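Local coordinates for gamma-glutamyl phosphate reductase (Thermotoga maritima, PDB 1O20), which probably catalyses the NADPH-dependent reduction of gamma-glutamyl phosphate to glutamate gamma-semialdehyde and phosphate, the second step of proline biosynthesis from glutamate, at residues Lys22-Trp27 / Ile126-Ile131; Gly349-Ile354 / Ala371-Val376; Val107-Val112 / Ile119-Val124; Ile212-Tyr217 / Ala392-Ser397. All coordinates share one frame; numbering follows the deposited sequence.

Contact 1: Lys22-Trp27 / Ile126-Ile131; sequences KVREAW and IGPIGI
The indole of Trp27 lies with one face over the backbone of Gly127, whose CA approaches to 3.5 Å from CE2. This is a CH-pi contact: Gly127 CA stands 3.8 Å from the centroid of the six-membered ring, 26° off the ring normal, and so sits above the face but displaced toward its rim. The same face meets Pro128 CD, also offset toward the rim. CG of Trp27, from which the ring extends to these two residues, is anti to the backbone N and beside the carbonyl carbon (chi1 -173°). A CB on Gly127 would be jammed against the preceding carbonyl oxygen and against Pro128 CD. The pairing joins helix 15-30 to the loop that leads into strand 129-132, an inner strand of the parallel sheet that also holds strands 187-189, 154-157 and 210-213 in this aldehyde dehydrogenase-like fold. Pro128, just before the strand, carries the rest of the contact. Its CB meets Val23 CG2 at 3.9 Å, its CG touches Arg24 CD at 3.9 Å, and the CB of Trp27 reaches the same CG at 4.1 Å, so three helix residues converge on one pyrrolidine ring. No hydrogen bond crosses between the segments; polar fastening passes through a neighbouring loop instead, where Asn152 OD1 accepts from Gly127 N and Thr153 OG1 bonds to Val23 O. Within the helix, the guanidinium of Arg24 turns one face to Trp27 CE3.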
loop_
_atom_site.group_PDB
_atom_site.type_symbol
_atom_site.label_atom_id
_atom_site.label_comp_id
_atom_site.label_asym_id
_atom_site.label_seq_id
_atom_site.Cartn_x
_atom_site.Cartn_y
_atom_site.Cartn_z
ATOM N N LYS A 22 -2.102 22.078 -14.587
ATOM C CA LYS A 22 -0.655 22.134 -14.575
ATOM C C LYS A 22 0.017 20.774 -14.555
ATOM O O LYS A 22 0.986 20.571 -15.293
ATOM C CB LYS A 22 -0.165 22.984 -13.402
ATOM C CG LYS A 22 -0.345 24.483 -13.635
ATOM C CD LYS A 22 -0.021 25.262 -12.346
ATOM C CE LYS A 22 -0.249 26.759 -12.468
ATOM N NZ LYS A 22 0.127 27.149 -13.828
ATOM N N VAL A 23 -0.476 19.833 -13.757
ATOM C CA VAL A 23 0.167 18.513 -13.729
ATOM C C VAL A 23 -0.084 17.746 -15.017
ATOM O O VAL A 23 0.743 16.957 -15.431
ATOM C CB VAL A 23 -0.159 17.623 -12.510
ATOM C CG1 VAL A 23 0.397 18.244 -11.198
ATOM C CG2 VAL A 23 -1.618 17.279 -12.440
ATOM N N ARG A 24 -1.226 17.970 -15.626
ATOM C CA ARG A 24 -1.554 17.365 -16.899
ATOM C C ARG A 24 -0.658 17.909 -17.998
ATOM O O ARG A 24 -0.121 17.153 -18.767
ATOM C CB ARG A 24 -3.041 17.563 -17.228
ATOM C CG ARG A 24 -3.492 16.875 -18.575
ATOM C CD ARG A 24 -3.232 15.344 -18.571
ATOM N NE ARG A 24 -3.459 14.723 -19.893
ATOM C CZ ARG A 24 -2.675 14.869 -20.973
ATOM N NH1 ARG A 24 -1.544 15.594 -20.961
ATOM N NH2 ARG A 24 -3.029 14.266 -22.087
ATOM N N GLU A 25 -0.422 19.217 -18.041
ATOM C CA GLU A 25 0.451 19.793 -19.071
ATOM C C GLU A 25 1.866 19.319 -18.858
ATOM O O GLU A 25 2.551 19.007 -19.812
ATOM C CB GLU A 25 0.447 21.339 -19.048
ATOM C CG GLU A 25 -0.746 21.996 -19.697
ATOM C CD GLU A 25 -0.943 23.470 -19.264
ATOM O OE1 GLU A 25 -0.067 24.029 -18.535
ATOM O OE2 GLU A 25 -2.005 24.059 -19.632
ATOM N N ALA A 26 2.336 19.297 -17.619
ATOM C CA ALA A 26 3.716 18.886 -17.324
ATOM C C ALA A 26 3.968 17.438 -17.698
ATOM O O ALA A 26 5.066 17.063 -18.112
ATOM C CB ALA A 26 4.038 19.099 -15.840
ATOM N N TRP A 27 2.925 16.618 -17.553
ATOM C CA TRP A 27 2.992 15.213 -17.905
ATOM C C TRP A 27 3.431 15.004 -19.361
ATOM O O TRP A 27 4.137 14.049 -19.659
ATOM C CB TRP A 27 1.639 14.506 -17.671
ATOM C CG TRP A 27 1.765 13.041 -17.872
ATOM C CD1 TRP A 27 2.649 12.209 -17.249
ATOM C CD2 TRP A 27 1.064 12.245 -18.806
ATOM N NE1 TRP A 27 2.538 10.935 -17.755
ATOM C CE2 TRP A 27 1.562 10.928 -18.704
ATOM C CE3 TRP A 27 0.077 12.505 -19.762
ATOM C CZ2 TRP A 27 1.090 9.871 -19.507
ATOM C CZ3 TRP A 27 -0.401 11.437 -20.537
ATOM C CH2 TRP A 27 0.098 10.150 -20.378
ATOM N N ILE A 126 1.051 5.749 -16.674
ATOM C CA ILE A 126 -0.409 5.860 -16.530
ATOM C C ILE A 126 -0.972 7.268 -16.725
ATOM O O ILE A 126 -2.070 7.422 -17.292
ATOM C CB ILE A 126 -0.926 5.150 -15.260
ATOM C CG1 ILE A 126 -2.443 5.142 -15.255
ATOM C CG2 ILE A 126 -0.436 5.818 -13.979
ATOM C CD1 ILE A 126 -3.000 4.141 -14.244
ATOM N N GLY A 127 -0.202 8.299 -16.367
ATOM C CA GLY A 127 -0.699 9.661 -16.343
ATOM C C GLY A 127 -0.620 10.337 -14.986
ATOM O O GLY A 127 -0.113 9.795 -14.058
ATOM N N PRO A 128 -1.139 11.543 -14.865
ATOM C CA PRO A 128 -1.064 12.273 -13.592
ATOM C C PRO A 128 -1.797 11.516 -12.525
ATOM O O PRO A 128 -2.902 11.003 -12.786
ATOM C CB PRO A 128 -1.730 13.617 -13.914
ATOM C CG PRO A 128 -1.630 13.701 -15.377
ATOM C CD PRO A 128 -1.865 12.309 -15.869
ATOM N N ILE A 129 -1.164 11.404 -11.365
ATOM C CA ILE A 129 -1.712 10.734 -10.216
ATOM C C ILE A 129 -2.085 11.730 -9.140
ATOM O O ILE A 129 -1.270 12.557 -8.768
ATOM C CB ILE A 129 -0.662 9.755 -9.640
ATOM C CG1 ILE A 129 -0.246 8.730 -10.704
ATOM C CG2 ILE A 129 -1.220 9.051 -8.463
ATOM C CD1 ILE A 129 0.926 7.890 -10.299
ATOM N N GLY A 130 -3.323 11.637 -8.658
ATOM C CA GLY A 130 -3.743 12.304 -7.440
ATOM C C GLY A 130 -3.527 11.462 -6.188
ATOM O O GLY A 130 -4.036 10.343 -6.077
ATOM N N ILE A 131 -2.791 12.005 -5.227
ATOM C CA ILE A 131 -2.613 11.348 -3.943
ATOM C C ILE A 131 -3.378 12.139 -2.873
ATOM O O ILE A 131 -3.122 13.322 -2.650
ATOM C CB ILE A 131 -1.112 11.235 -3.565
ATOM C CG1 ILE A 131 -0.318 10.559 -4.682
ATOM C CG2 ILE A 131 -0.960 10.463 -2.298
ATOM C CD1 ILE A 131 -0.554 9.037 -4.804
#

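Contact 2: Gly349-Ile354 / Ala371-Val376; sequences GHSESI and AAAVYV
Tyr375 and Ser353 pack closely on one side of the sheet, with Ser353 OG 3.6 Å from Tyr375 CB, while the ring of Tyr375 presents its edge, in plane, to Glu352 O. Between the backbones, Tyr375 N donates to Glu352 O at 2.8 Å, in the carbonyl plane, and Ile354 N to Tyr375 O at 2.9 Å. Segments 351-354 and 373-376 run parallel, 16° apart, in the two strands of a beta-alpha-beta unit whose connecting helix 359-368 packs on the face bearing Ile354, Val374 and Val376. On that face Ile354 and Val376 lie side by side, CG2 to CG2 at 3.9 Å. Toward the partly exposed Gly349 and Ala372 the strand pairing gives way to loop. There Ala372 N reaches Gly349 O at 3.0 Å in a bond straight at the hydrogen (170°), the donor standing 53° out of the carbonyl plane. Most polar tips look beyond the pair: Thr383 OG1 bonds both Ser351 OG and Tyr375 OH, Ser353 OG bonds Ala378 O, and the bent chain of Glu352 carries its carboxylate to His240 N and Ser347 OG. Ser351 OG is also hydrogen-bonded to His350 ND1, at 2.7 Å.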
loop_
_atom_site.group_PDB
_atom_site.type_symbol
_atom_site.label_atom_id
_atom_site.label_comp_id
_atom_site.label_asym_id
_atom_site.label_seq_id
_atom_site.Cartn_x
_atom_site.Cartn_y
_atom_site.Cartn_z
ATOM N N GLY A 349 -9.723 -9.875 1.387
ATOM C CA GLY A 349 -8.915 -10.053 0.199
ATOM C C GLY A 349 -7.510 -9.495 0.297
ATOM O O GLY A 349 -6.904 -9.160 -0.705
ATOM N N HIS A 350 -6.971 -9.412 1.506
ATOM C CA HIS A 350 -5.614 -8.909 1.690
ATOM C C HIS A 350 -4.611 -10.058 1.717
ATOM O O HIS A 350 -3.969 -10.353 0.702
ATOM C CB HIS A 350 -5.545 -8.040 2.960
ATOM C CG HIS A 350 -4.312 -7.197 3.072
ATOM N ND1 HIS A 350 -3.057 -7.727 3.262
ATOM C CD2 HIS A 350 -4.148 -5.846 3.026
ATOM C CE1 HIS A 350 -2.173 -6.746 3.331
ATOM N NE2 HIS A 350 -2.805 -5.593 3.177
ATOM N N SER A 351 -4.430 -10.643 2.903
ATOM C CA SER A 351 -3.482 -11.692 3.137
ATOM C C SER A 351 -4.147 -12.862 3.902
ATOM O O SER A 351 -4.870 -12.654 4.854
ATOM C CB SER A 351 -2.297 -11.136 3.927
ATOM O OG SER A 351 -1.701 -10.099 3.192
ATOM N N GLU A 352 -3.863 -14.088 3.459
ATOM C CA GLU A 352 -4.393 -15.314 4.070
ATOM C C GLU A 352 -3.304 -16.379 4.057
ATOM O O GLU A 352 -2.584 -16.516 3.066
ATOM C CB GLU A 352 -5.637 -15.805 3.302
ATOM C CG GLU A 352 -6.691 -14.747 3.044
ATOM C CD GLU A 352 -7.385 -14.208 4.299
ATOM O OE1 GLU A 352 -7.140 -14.744 5.397
ATOM O OE2 GLU A 352 -8.156 -13.225 4.186
ATOM N N SER A 353 -3.208 -17.147 5.137
ATOM C CA SER A 353 -2.160 -18.141 5.309
ATOM C C SER A 353 -2.647 -19.501 5.818
ATOM O O SER A 353 -3.547 -19.594 6.682
ATOM C CB SER A 353 -1.107 -17.620 6.258
ATOM O OG SER A 353 -0.029 -18.564 6.350
ATOM N N ILE A 354 -2.040 -20.553 5.286
ATOM C CA ILE A 354 -2.246 -21.887 5.815
ATOM C C ILE A 354 -0.954 -22.414 6.337
ATOM O O ILE A 354 0.044 -22.380 5.660
ATOM C CB ILE A 354 -2.859 -22.868 4.775
ATOM C CG1 ILE A 354 -3.006 -24.283 5.380
ATOM C CG2 ILE A 354 -2.030 -22.963 3.517
ATOM C CD1 ILE A 354 -3.919 -25.205 4.526
ATOM N N ALA A 371 -7.019 -13.738 -2.635
ATOM C CA ALA A 371 -6.642 -12.570 -1.852
ATOM C C ALA A 371 -5.423 -12.045 -2.545
ATOM O O ALA A 371 -4.853 -12.761 -3.334
ATOM C CB ALA A 371 -6.293 -12.954 -0.359
ATOM N N ALA A 372 -5.027 -10.814 -2.290
ATOM C CA ALA A 372 -3.806 -10.301 -2.877
ATOM C C ALA A 372 -2.601 -11.177 -2.650
ATOM O O ALA A 372 -1.759 -11.280 -3.546
ATOM C CB ALA A 372 -3.503 -8.930 -2.371
ATOM N N ALA A 373 -2.474 -11.745 -1.455
ATOM C CA ALA A 373 -1.406 -12.668 -1.126
ATOM C C ALA A 373 -1.912 -13.876 -0.305
ATOM O O ALA A 373 -2.562 -13.683 0.713
ATOM C CB ALA A 373 -0.285 -11.963 -0.382
ATOM N N VAL A 374 -1.581 -15.094 -0.772
ATOM C CA VAL A 374 -1.942 -16.358 -0.146
ATOM C C VAL A 374 -0.664 -17.160 0.161
ATOM O O VAL A 374 0.184 -17.381 -0.707
ATOM C CB VAL A 374 -2.870 -17.142 -1.032
ATOM C CG1 VAL A 374 -3.462 -18.362 -0.292
ATOM C CG2 VAL A 374 -3.983 -16.242 -1.511
ATOM N N TYR A 375 -0.504 -17.520 1.430
ATOM C CA TYR A 375 0.722 -18.099 1.953
ATOM C C TYR A 375 0.537 -19.538 2.380
ATOM O O TYR A 375 -0.506 -19.890 2.907
ATOM C CB TYR A 375 1.171 -17.357 3.178
ATOM C CG TYR A 375 1.508 -15.903 2.951
ATOM C CD1 TYR A 375 2.808 -15.529 2.695
ATOM C CD2 TYR A 375 0.514 -14.919 2.917
ATOM C CE1 TYR A 375 3.154 -14.227 2.466
ATOM C CE2 TYR A 375 0.848 -13.593 2.681
ATOM C CZ TYR A 375 2.195 -13.272 2.472
ATOM O OH TYR A 375 2.592 -11.991 2.231
ATOM N N VAL A 376 1.579 -20.332 2.151
ATOM C CA VAL A 376 1.764 -21.613 2.815
ATOM C C VAL A 376 2.980 -21.516 3.717
ATOM O O VAL A 376 4.079 -21.182 3.290
ATOM C CB VAL A 376 1.958 -22.775 1.825
ATOM C CG1 VAL A 376 2.052 -24.111 2.584
ATOM C CG2 VAL A 376 0.828 -22.784 0.861
#

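Contact 3: Val107-Val112 / Ile119-Val124; sequences VIDSWV and IARVRV
Arg121 grips Asp109 side-on through NE and NH2, the two side chains crossing obliquely and their planes 25° apart. Arg121 NE donates to Asp109 OD1 at 2.9 Å and NH2 to OD2 at 2.8 Å, each oxygen using its syn lone pair, so that this two-point salt bridge restricts the rotation of both groups. Trp111 and Ile119 share this face of the sheet and cross obliquely: the six-membered ring of Trp111 receives Ile119 CB over one face, offset toward the rim, and Ile119 CG2 comes to 3.5 Å from Trp111 CZ2. The two strands form a beta hairpin, 107-112 being an edge of an antiparallel sheet that strand 413-420 completes on the far side of 118-125. Lying far from the chain centre, this sheet is consistent with the oligomerisation arm of aldehyde dehydrogenases. Trp111 and Ile119 are a hydrogen-bonded pair, with Trp111 N reaching Ile119 O and Ile119 N reaching Trp111 O, both at 2.9 Å. Ile119 O is gripped twice, since Ser110 OG, itself also bonded to Arg118 NH1, donates to it at 2.7 Å from above the carbonyl plane. That hydroxyl belongs to the other face, where Ser110 and Ala120 form a non-hydrogen-bonded pair and Ser110 OG rests 3.4 Å from Ala120 CB. Where the first strand turns a corner at Ile108, Ile108 and Arg123 cross at about a right angle, Ile108 CG1 lying over one face of the guanidinium, 3.6 Å from Arg123 CZ. Arg123 NE forms a salt bridge with Glu106.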
loop_
_atom_site.group_PDB
_atom_site.type_symbol
_atom_site.label_atom_id
_atom_site.label_comp_id
_atom_site.label_asym_id
_atom_site.label_seq_id
_atom_site.Cartn_x
_atom_site.Cartn_y
_atom_site.Cartn_z
ATOM N N VAL A 107 9.268 -3.876 -23.007
ATOM C CA VAL A 107 8.375 -4.649 -23.842
ATOM C C VAL A 107 7.796 -5.767 -22.988
ATOM O O VAL A 107 8.539 -6.578 -22.412
ATOM C CB VAL A 107 9.095 -5.212 -25.074
ATOM C CG1 VAL A 107 8.248 -6.232 -25.784
ATOM C CG2 VAL A 107 9.432 -4.078 -25.994
ATOM N N ILE A 108 6.472 -5.811 -22.910
ATOM C CA ILE A 108 5.799 -6.952 -22.262
ATOM C C ILE A 108 5.974 -8.184 -23.150
ATOM O O ILE A 108 6.384 -9.249 -22.697
ATOM C CB ILE A 108 4.321 -6.640 -21.988
ATOM C CG1 ILE A 108 4.220 -5.530 -20.942
ATOM C CG2 ILE A 108 3.526 -7.877 -21.463
ATOM C CD1 ILE A 108 2.913 -4.774 -20.995
ATOM N N ASP A 109 5.624 -8.031 -24.417
ATOM C CA ASP A 109 5.881 -9.067 -25.377
ATOM C C ASP A 109 5.885 -8.464 -26.753
ATOM O O ASP A 109 5.484 -7.320 -26.944
ATOM C CB ASP A 109 4.847 -10.221 -25.249
ATOM C CG ASP A 109 3.415 -9.734 -25.191
ATOM O OD1 ASP A 109 3.111 -8.545 -25.483
ATOM O OD2 ASP A 109 2.507 -10.499 -24.838
ATOM N N SER A 110 6.413 -9.215 -27.704
ATOM C CA SER A 110 6.421 -8.768 -29.104
ATOM C C SER A 110 6.685 -9.923 -30.020
ATOM O O SER A 110 7.497 -10.808 -29.696
ATOM C CB SER A 110 7.519 -7.732 -29.339
ATOM O OG SER A 110 7.517 -7.315 -30.705
ATOM N N TRP A 111 6.019 -9.915 -31.158
ATOM C CA TRP A 111 6.146 -11.002 -32.108
ATOM C C TRP A 111 5.944 -10.483 -33.513
ATOM O O TRP A 111 5.522 -9.341 -33.711
ATOM C CB TRP A 111 5.103 -12.103 -31.769
ATOM C CG TRP A 111 3.690 -11.583 -31.832
ATOM C CD1 TRP A 111 2.833 -11.675 -32.894
ATOM C CD2 TRP A 111 3.000 -10.822 -30.830
ATOM N NE1 TRP A 111 1.650 -11.033 -32.604
ATOM C CE2 TRP A 111 1.717 -10.521 -31.336
ATOM C CE3 TRP A 111 3.332 -10.358 -29.550
ATOM C CZ2 TRP A 111 0.760 -9.797 -30.592
ATOM C CZ3 TRP A 111 2.394 -9.651 -28.830
ATOM C CH2 TRP A 111 1.126 -9.369 -29.345
ATOM N N VAL A 112 6.259 -11.338 -34.489
ATOM C CA VAL A 112 6.069 -11.060 -35.898
ATOM C C VAL A 112 4.944 -11.952 -36.411
ATOM O O VAL A 112 5.025 -13.158 -36.295
ATOM C CB VAL A 112 7.351 -11.331 -36.680
ATOM C CG1 VAL A 112 7.142 -10.987 -38.172
ATOM C CG2 VAL A 112 8.567 -10.525 -36.040
ATOM N N ILE A 119 4.375 -6.696 -34.010
ATOM C CA ILE A 119 3.507 -6.197 -32.950
ATOM C C ILE A 119 4.228 -6.277 -31.629
ATOM O O ILE A 119 4.861 -7.287 -31.310
ATOM C CB ILE A 119 2.199 -7.003 -32.916
ATOM C CG1 ILE A 119 1.456 -6.836 -34.233
ATOM C CG2 ILE A 119 1.242 -6.543 -31.761
ATOM C CD1 ILE A 119 0.340 -7.786 -34.394
ATOM N N ALA A 120 4.131 -5.222 -30.844
ATOM C CA ALA A 120 4.674 -5.221 -29.491
ATOM C C ALA A 120 3.740 -4.538 -28.502
ATOM O O ALA A 120 3.053 -3.584 -28.858
ATOM C CB ALA A 120 6.003 -4.492 -29.465
ATOM N N ARG A 121 3.795 -4.963 -27.243
ATOM C CA ARG A 121 3.138 -4.276 -26.181
ATOM C C ARG A 121 4.236 -3.683 -25.363
ATOM O O ARG A 121 5.140 -4.412 -24.909
ATOM C CB ARG A 121 2.345 -5.242 -25.317
ATOM C CG ARG A 121 1.032 -5.552 -25.842
ATOM C CD ARG A 121 0.184 -6.250 -24.815
ATOM N NE ARG A 121 0.362 -7.671 -24.927
ATOM C CZ ARG A 121 -0.498 -8.576 -24.502
ATOM N NH1 ARG A 121 -1.633 -8.217 -23.904
ATOM N NH2 ARG A 121 -0.205 -9.861 -24.672
ATOM N N VAL A 122 4.139 -2.374 -25.165
ATOM C CA VAL A 122 5.196 -1.582 -24.556
ATOM C C VAL A 122 4.585 -0.739 -23.406
ATOM O O VAL A 122 3.567 -0.089 -23.588
ATOM C CB VAL A 122 5.826 -0.623 -25.589
ATOM C CG1 VAL A 122 6.995 0.109 -24.968
ATOM C CG2 VAL A 122 6.255 -1.368 -26.921
ATOM N N ARG A 123 5.240 -0.742 -22.257
ATOM C CA ARG A 123 4.810 -0.013 -21.072
ATOM C C ARG A 123 5.043 1.482 -21.216
ATOM O O ARG A 123 6.114 1.912 -21.672
ATOM C CB ARG A 123 5.618 -0.464 -19.840
ATOM C CG ARG A 123 5.400 -1.914 -19.430
ATOM C CD ARG A 123 5.852 -2.242 -17.975
ATOM N NE ARG A 123 6.150 -3.666 -17.819
ATOM C CZ ARG A 123 5.236 -4.619 -17.659
ATOM N NH1 ARG A 123 3.975 -4.303 -17.537
ATOM N NH2 ARG A 123 5.604 -5.908 -17.557
ATOM N N VAL A 124 4.036 2.239 -20.819
ATOM C CA VAL A 124 4.035 3.694 -20.802
ATOM C C VAL A 124 3.418 4.163 -19.475
ATOM O O VAL A 124 2.716 3.422 -18.812
ATOM C CB VAL A 124 3.239 4.283 -22.021
ATOM C CG1 VAL A 124 3.862 3.779 -23.356
ATOM C CG2 VAL A 124 1.798 3.902 -21.977
#

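Contact 4: Ile212-Tyr217 / Ala392-Ser397; sequences IPRGGY and AEIGIS
Ile394 meets Ile212 and Arg214 at the end of strand 210-213, an outermost strand of a parallel sheet in this aldehyde dehydrogenase-like fold; a loop far along the chain packs against the C-terminal end of that strand. Both branches of Ile394 take part: its CD1 lies 3.9 Å from Ile212 CD1, and its CG2 lies 3.9 Å from Ile212 CG2, the two side chains crossing obliquely. Leu146 of helix 138-149 also packs against Ile394. The carbonyl oxygen of Ile394 sits over one face of the Arg214 guanidinium, 2.9 Å above its plane and displaced toward the rim. Bends at chi2 (-62°) and chi3 (-72°) of Arg214 place its CD and NE beside this oxygen. Although NE is 3.1 Å from that Ile394 O, the angle is too poor for a hydrogen bond; the approach may be favoured by the charge of the guanidinium. Gly395 follows, its CA over the same face, 3.8 Å from Arg214 NH1. A CB here would clash with that nitrogen, so the lack of a side chain permits the close approach. At Ile396 the link becomes water-mediated: one water accepts from Arg214 NH1 and from Ile396 N, each at 3.0 Å.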
loop_
_atom_site.group_PDB
_atom_site.type_symbol
_atom_site.label_atom_id
_atom_site.label_comp_id
_atom_site.label_asym_id
_atom_site.label_seq_id
_atom_site.Cartn_x
_atom_site.Cartn_y
_atom_site.Cartn_z
ATOM N N ILE A 212 -5.145 7.702 -5.672
ATOM C CA ILE A 212 -4.770 6.750 -4.656
ATOM C C ILE A 212 -4.923 7.417 -3.305
ATOM O O ILE A 212 -4.097 8.229 -2.912
ATOM C CB ILE A 212 -3.323 6.267 -4.794
ATOM C CG1 ILE A 212 -3.032 5.744 -6.226
ATOM C CG2 ILE A 212 -3.077 5.205 -3.770
ATOM C CD1 ILE A 212 -1.555 5.394 -6.459
ATOM N N PRO A 213 -5.986 7.075 -2.598
ATOM C CA PRO A 213 -6.168 7.535 -1.218
ATOM C C PRO A 213 -5.301 6.757 -0.245
ATOM O O PRO A 213 -5.162 5.568 -0.420
ATOM C CB PRO A 213 -7.647 7.253 -0.944
ATOM C CG PRO A 213 -8.031 6.156 -1.866
ATOM C CD PRO A 213 -7.110 6.250 -3.066
ATOM N N ARG A 214 -4.716 7.429 0.730
ATOM C CA ARG A 214 -3.918 6.780 1.769
ATOM C C ARG A 214 -4.357 7.361 3.112
ATOM O O ARG A 214 -4.812 8.470 3.156
ATOM C CB ARG A 214 -2.434 7.052 1.531
ATOM C CG ARG A 214 -1.849 6.311 0.271
ATOM C CD ARG A 214 -1.918 4.787 0.389
ATOM N NE ARG A 214 -0.938 4.287 1.353
ATOM C CZ ARG A 214 -0.990 3.089 1.964
ATOM N NH1 ARG A 214 -1.986 2.230 1.731
ATOM N NH2 ARG A 214 -0.033 2.744 2.829
ATOM N N GLY A 215 -4.261 6.617 4.200
ATOM C CA GLY A 215 -4.742 7.089 5.502
ATOM C C GLY A 215 -5.897 6.228 5.980
ATOM O O GLY A 215 -6.012 5.075 5.569
ATOM N N GLY A 216 -6.759 6.793 6.817
ATOM C CA GLY A 216 -7.884 6.066 7.402
ATOM C C GLY A 216 -8.790 5.389 6.393
ATOM O O GLY A 216 -8.847 5.812 5.223
ATOM N N TYR A 217 -9.524 4.363 6.835
ATOM C CA TYR A 217 -10.502 3.697 5.962
ATOM C C TYR A 217 -11.688 4.596 5.564
ATOM O O TYR A 217 -12.316 4.387 4.517
ATOM C CB TYR A 217 -11.001 2.390 6.594
ATOM C CG TYR A 217 -9.882 1.373 6.779
ATOM C CD1 TYR A 217 -9.089 0.961 5.685
ATOM C CD2 TYR A 217 -9.586 0.838 8.059
ATOM C CE1 TYR A 217 -8.051 0.029 5.849
ATOM C CE2 TYR A 217 -8.554 -0.074 8.235
ATOM C CZ TYR A 217 -7.785 -0.481 7.131
ATOM O OH TYR A 217 -6.763 -1.393 7.291
ATOM N N ALA A 392 10.193 -0.288 -3.389
ATOM C CA ALA A 392 9.341 0.686 -2.746
ATOM C C ALA A 392 7.931 0.556 -3.282
ATOM O O ALA A 392 7.744 0.215 -4.472
ATOM C CB ALA A 392 9.856 2.019 -3.056
ATOM N N GLU A 393 6.954 0.897 -2.443
ATOM C CA GLU A 393 5.542 0.829 -2.801
ATOM C C GLU A 393 4.800 2.083 -2.327
ATOM O O GLU A 393 5.248 2.791 -1.415
ATOM C CB GLU A 393 4.882 -0.371 -2.125
ATOM C CG GLU A 393 4.750 -0.181 -0.611
ATOM C CD GLU A 393 3.866 -1.182 0.091
ATOM O OE1 GLU A 393 3.172 -0.775 1.082
ATOM O OE2 GLU A 393 3.885 -2.360 -0.307
ATOM N N ILE A 394 3.634 2.301 -2.905
ATOM C CA ILE A 394 2.683 3.286 -2.400
ATOM C C ILE A 394 1.751 2.678 -1.395
ATOM O O ILE A 394 1.342 3.368 -0.470
ATOM C CB ILE A 394 1.874 3.875 -3.491
ATOM C CG1 ILE A 394 2.819 4.649 -4.423
ATOM C CG2 ILE A 394 0.719 4.719 -2.859
ATOM C CD1 ILE A 394 2.178 5.597 -5.309
ATOM N N GLY A 395 1.412 1.404 -1.574
ATOM C CA GLY A 395 0.617 0.664 -0.608
ATOM C C GLY A 395 0.145 -0.638 -1.224
ATOM O O GLY A 395 0.539 -0.954 -2.334
ATOM N N ILE A 396 -0.687 -1.388 -0.502
ATOM C CA ILE A 396 -1.118 -2.685 -0.962
ATOM C C ILE A 396 -2.495 -2.577 -1.516
ATOM O O ILE A 396 -3.468 -2.396 -0.739
ATOM C CB ILE A 396 -1.179 -3.681 0.175
ATOM C CG1 ILE A 396 0.143 -3.730 0.968
ATOM C CG2 ILE A 396 -1.580 -5.037 -0.392
ATOM C CD1 ILE A 396 1.273 -4.406 0.250
ATOM N N SER A 397 -2.633 -2.742 -2.827
ATOM C CA SER A 397 -3.948 -2.799 -3.419
ATOM C C SER A 397 -4.692 -4.124 -3.105
ATOM O O SER A 397 -4.113 -5.209 -3.238
ATOM C CB SER A 397 -3.827 -2.693 -4.926
ATOM O OG SER A 397 -5.027 -3.124 -5.510
HETATM O O HOH W 1 -1.358 -0.671 2.368
#

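Overall arrangement
Contacts 2 and 4 are buried, contact 1 is partly buried, and contact 3 lies on the surface, its centre about 28 Å from the centre of the chain, against about 4 Å for the centre of contact 4. Contacts 1 and 4 reach the same parallel sheet through adjacent strands 129-132 and 210-213, Gly130 O probably accepting from Ile212 N. Contact 2 belongs to the other parallel sheet, yet touches contact 4 where His350 packs on Ile396. Chemistry follows place: direct backbone bonding joins the paired strands of 2 and 3, with a charged pair at the surface; contact 1 is apolar and CH-pi, whereas contact 4 adds a carbonyl over a guanidinium face and a bridging water to its isoleucine packing.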